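PDB 4ZDM: glutamate receptor kainate-like protein from Pleurobrachia bachei, which probably forms a subunit of a ctenophore ionotropic glutamate receptor channel, whose ligand-binding domain holds glycine. Local coordinates for residues Ala154-Asn158 and Ala159-Arg163. Sequence-based numbering, arbitrary orientation.
Sequences ASNQN and ADYNR. With NA (sodium ion), chain F; SO4 (sulfate ion), chain C.
N158 caps the helix 159-167 through D160: with CG anti to its own backbone N (chi1 -173°), N158 folds its amide forward over the helix start, and OD1 accepts from D160 N at 2.6 Å, the donor tilted out of the carbonyl plane. A159, between them, donates a hydrogen bond from its backbone N to a water. The other end of the N158 amide, ND2, reaches D160 OD2 through another water, and D160 OD1 binds a sodium ion at 2.2 Å, so both carboxylate oxygens are engaged.

Next comes Y161, whose ring runs alongside the N156 side chain. N156 OD1 sits in the ring plane at its edge, 3.5 Å from Y161 CD2, with amide and ring planes 78° apart; the same OD1 accepts from N158 N at 2.9 Å, closing an Asx turn. Y161 OH donates to a sulfate, probably from the crystallisation liquor, which Q213 N also holds, and the ring meets that of F212.

N162 looks back across the turn. Its backbone N bonds to N158 O, the first helical bond, and its side-chain ND2 donates to N156 O at 2.9 Å. N156 O lies near the plane of the N162 amide, while ND2 is tilted 26° from the carbonyl plane of N156. ND2 also bonds to L153 O; a water lies within bonding distance of both N162 OD1 and Q157 O and may not serve both at once. R163 swings away to a salt bridge with D167.

Helices 148-155 and 159-167 are thus joined, on the surface of the ligand-binding domain, by an Asx turn at N156 followed by the N158 side-chain N-cap of helix 159-167.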
ATOM      1  N   ALA A 154      -6.454 -28.117  16.050  1.00 18.06           N
ATOM      2  CA  ALA A 154      -5.503 -28.997  15.369  1.00 16.98           C
ATOM      3  C   ALA A 154      -4.119 -28.887  15.960  1.00 19.67           C
ATOM      4  O   ALA A 154      -3.334 -29.841  15.847  1.00 21.53           O
ATOM      5  CB  ALA A 154      -5.459 -28.681  13.889  1.00 17.51           C
ATOM      6  N   SER A 155      -3.791 -27.765  16.592  1.00 18.08           N
ATOM      7  CA  SER A 155      -2.452 -27.571  17.140  1.00 19.07           C
ATOM      8  C   SER A 155      -2.395 -27.863  18.637  1.00 20.09           C
ATOM      9  O   SER A 155      -1.323 -27.774  19.248  1.00 23.31           O
ATOM     10  CB  SER A 155      -1.961 -26.150  16.859  1.00 20.25           C
ATOM     11  OG  SER A 155      -2.760 -25.164  17.485  1.00 19.87           O
ATOM     12  N   ASN A 156      -3.522 -28.235  19.235  1.00 21.01           N
ATOM     13  CA  ASN A 156      -3.583 -28.337  20.690  1.00 21.68           C
ATOM     14  C   ASN A 156      -2.837 -29.541  21.216  1.00 23.27           C
ATOM     15  O   ASN A 156      -2.681 -30.539  20.518  1.00 21.80           O
ATOM     16  CB  ASN A 156      -5.022 -28.368  21.177  1.00 26.74           C
ATOM     17  CG  ASN A 156      -5.136 -28.061  22.669  1.00 32.93           C
ATOM     18  OD1 ASN A 156      -5.321 -28.973  23.463  1.00 24.39           O
ATOM     19  ND2 ASN A 156      -4.988 -26.776  23.057  1.00 30.02           N
ATOM     20  N   GLN A 157      -2.381 -29.419  22.460  1.00 23.58           N
ATOM     21  CA  GLN A 157      -1.641 -30.497  23.095  1.00 23.85           C
ATOM     22  C   GLN A 157      -2.544 -31.686  23.289  1.00 28.58           C
ATOM     23  O   GLN A 157      -2.077 -32.816  23.301  1.00 28.17           O
ATOM     24  CB  GLN A 157      -1.049 -30.034  24.429  1.00 21.64           C
ATOM     25  CG  GLN A 157      -2.104 -29.638  25.479  1.00 26.91           C
ATOM     26  CD  GLN A 157      -1.471 -29.238  26.834  1.00 43.68           C
ATOM     27  OE1 GLN A 157      -0.717 -30.008  27.431  1.00 40.86           O
ATOM     28  NE2 GLN A 157      -1.788 -28.036  27.311  1.00 42.26           N
ATOM     29  N   ASN A 158      -3.847 -31.439  23.420  1.00 25.62           N
ATOM     30  CA  ASN A 158      -4.802 -32.510  23.692  1.00 20.82           C
ATOM     31  C   ASN A 158      -5.193 -33.248  22.419  1.00 26.08           C
ATOM     32  O   ASN A 158      -5.835 -32.699  21.522  1.00 22.63           O
ATOM     33  CB  ASN A 158      -6.054 -31.948  24.351  1.00 23.33           C
ATOM     34  CG  ASN A 158      -6.999 -33.030  24.815  1.00 34.30           C
ATOM     35  OD1 ASN A 158      -7.077 -34.106  24.227  1.00 39.77           O
ATOM     36  ND2 ASN A 158      -7.739 -32.741  25.872  1.00 45.91           N
ATOM     37  N   ALA A 159      -4.806 -34.500  22.306  1.00 25.85           N
ATOM     38  CA  ALA A 159      -5.145 -35.236  21.115  1.00 21.56           C
ATOM     39  C   ALA A 159      -6.665 -35.390  20.883  1.00 23.49           C
ATOM     40  O   ALA A 159      -7.055 -35.590  19.746  1.00 21.97           O
ATOM     41  CB  ALA A 159      -4.483 -36.631  21.162  1.00 27.91           C
ATOM     42  N   ASP A 160      -7.520 -35.274  21.911  1.00 24.67           N
ATOM     43  CA  ASP A 160      -8.977 -35.344  21.652  1.00 29.29           C
ATOM     44  C   ASP A 160      -9.458 -34.082  20.891  1.00 22.21           C
ATOM     45  O   ASP A 160     -10.337 -34.190  20.055  1.00 22.07           O
ATOM     46  CB  ASP A 160      -9.821 -35.475  22.932  1.00 35.14           C
ATOM     47  CG  ASP A 160      -9.631 -36.801  23.660  1.00 43.95           C
ATOM     48  OD1 ASP A 160      -9.446 -37.841  23.008  1.00 30.40           O
ATOM     49  OD2 ASP A 160      -9.692 -36.793  24.910  1.00 51.73           O
ATOM     50  N   TYR A 161      -8.936 -32.901  21.238  1.00 22.76           N
ATOM     51  CA  TYR A 161      -9.243 -31.690  20.459  1.00 23.52           C
ATOM     52  C   TYR A 161      -8.701 -31.849  19.036  1.00 16.20           C
ATOM     53  O   TYR A 161      -9.315 -31.421  18.064  1.00 20.95           O
ATOM     54  CB  TYR A 161      -8.674 -30.445  21.156  1.00 22.55           C
ATOM     55  CG  TYR A 161      -9.461 -29.982  22.366  1.00 28.36           C
ATOM     56  CD1 TYR A 161     -10.849 -30.021  22.374  1.00 24.17           C
ATOM     57  CD2 TYR A 161      -8.817 -29.422  23.468  1.00 24.20           C
ATOM     58  CE1 TYR A 161     -11.573 -29.584  23.481  1.00 26.42           C
ATOM     59  CE2 TYR A 161      -9.541 -28.955  24.564  1.00 22.78           C
ATOM     60  CZ  TYR A 161     -10.909 -29.045  24.570  1.00 26.81           C
ATOM     61  OH  TYR A 161     -11.638 -28.574  25.659  1.00 27.64           O
ATOM     62  N   ASN A 162      -7.527 -32.487  18.890  1.00 21.57           N
ATOM     63  CA  ASN A 162      -6.996 -32.730  17.557  1.00 20.92           C
ATOM     64  C   ASN A 162      -7.979 -33.565  16.757  1.00 22.85           C
ATOM     65  O   ASN A 162      -8.184 -33.331  15.571  1.00 21.25           O
ATOM     66  CB  ASN A 162      -5.650 -33.491  17.559  1.00 20.66           C
ATOM     67  CG  ASN A 162      -4.506 -32.797  18.327  1.00 28.77           C
ATOM     68  OD1 ASN A 162      -3.536 -33.472  18.711  1.00 23.65           O
ATOM     69  ND2 ASN A 162      -4.571 -31.492  18.520  1.00 22.44           N
ATOM     70  N   ARG A 163      -8.577 -34.555  17.419  1.00 20.54           N
ATOM     71  CA  ARG A 163      -9.505 -35.470  16.749  1.00 24.58           C
ATOM     72  C   ARG A 163     -10.792 -34.723  16.371  1.00 22.09           C
ATOM     73  O   ARG A 163     -11.361 -34.955  15.315  1.00 21.54           O
ATOM     74  CB  ARG A 163      -9.806 -36.670  17.662  1.00 25.70           C
ATOM     75  CG  ARG A 163     -10.741 -37.723  17.075  1.00 32.09           C
ATOM     76  CD  ARG A 163      -9.993 -38.922  16.484  1.00 31.26           C
ATOM     77  NE  ARG A 163     -10.944 -39.716  15.731  1.00 23.47           N
ATOM     78  CZ  ARG A 163     -11.451 -40.885  16.132  1.00 22.12           C
ATOM     79  NH1 ARG A 163     -11.075 -41.400  17.274  1.00 23.11           N
ATOM     80  NH2 ARG A 163     -12.318 -41.510  15.391  1.00 21.49           N
TER
HETATM   81 NA    NA F 305      -9.352 -38.597  20.916  1.00 44.47          NA
HETATM   82  S   SO4 C 302     -10.185 -26.012  28.334  0.70 37.25           S
HETATM   83  O1  SO4 C 302     -11.425 -26.332  29.064  0.70 30.27           O
HETATM   84  O2  SO4 C 302     -10.093 -26.912  27.167  0.70 26.90           O
HETATM   85  O3  SO4 C 302     -10.184 -24.546  28.111  0.70 22.80           O
HETATM   86  O4  SO4 C 302      -8.999 -26.268  29.145  0.70 37.14           O
HETATM   87  O   HOH W   1      -1.663 -33.811  20.640  1.00 33.97           O
HETATM   88  O   HOH W   2      -3.209 -35.807  24.228  1.00 36.88           O
HETATM   89  O   HOH W   3      -9.523 -34.873  26.892  1.00 35.23           O
HETATM   90  O   HOH W   4     -10.209 -40.407  20.045  1.00 40.87           O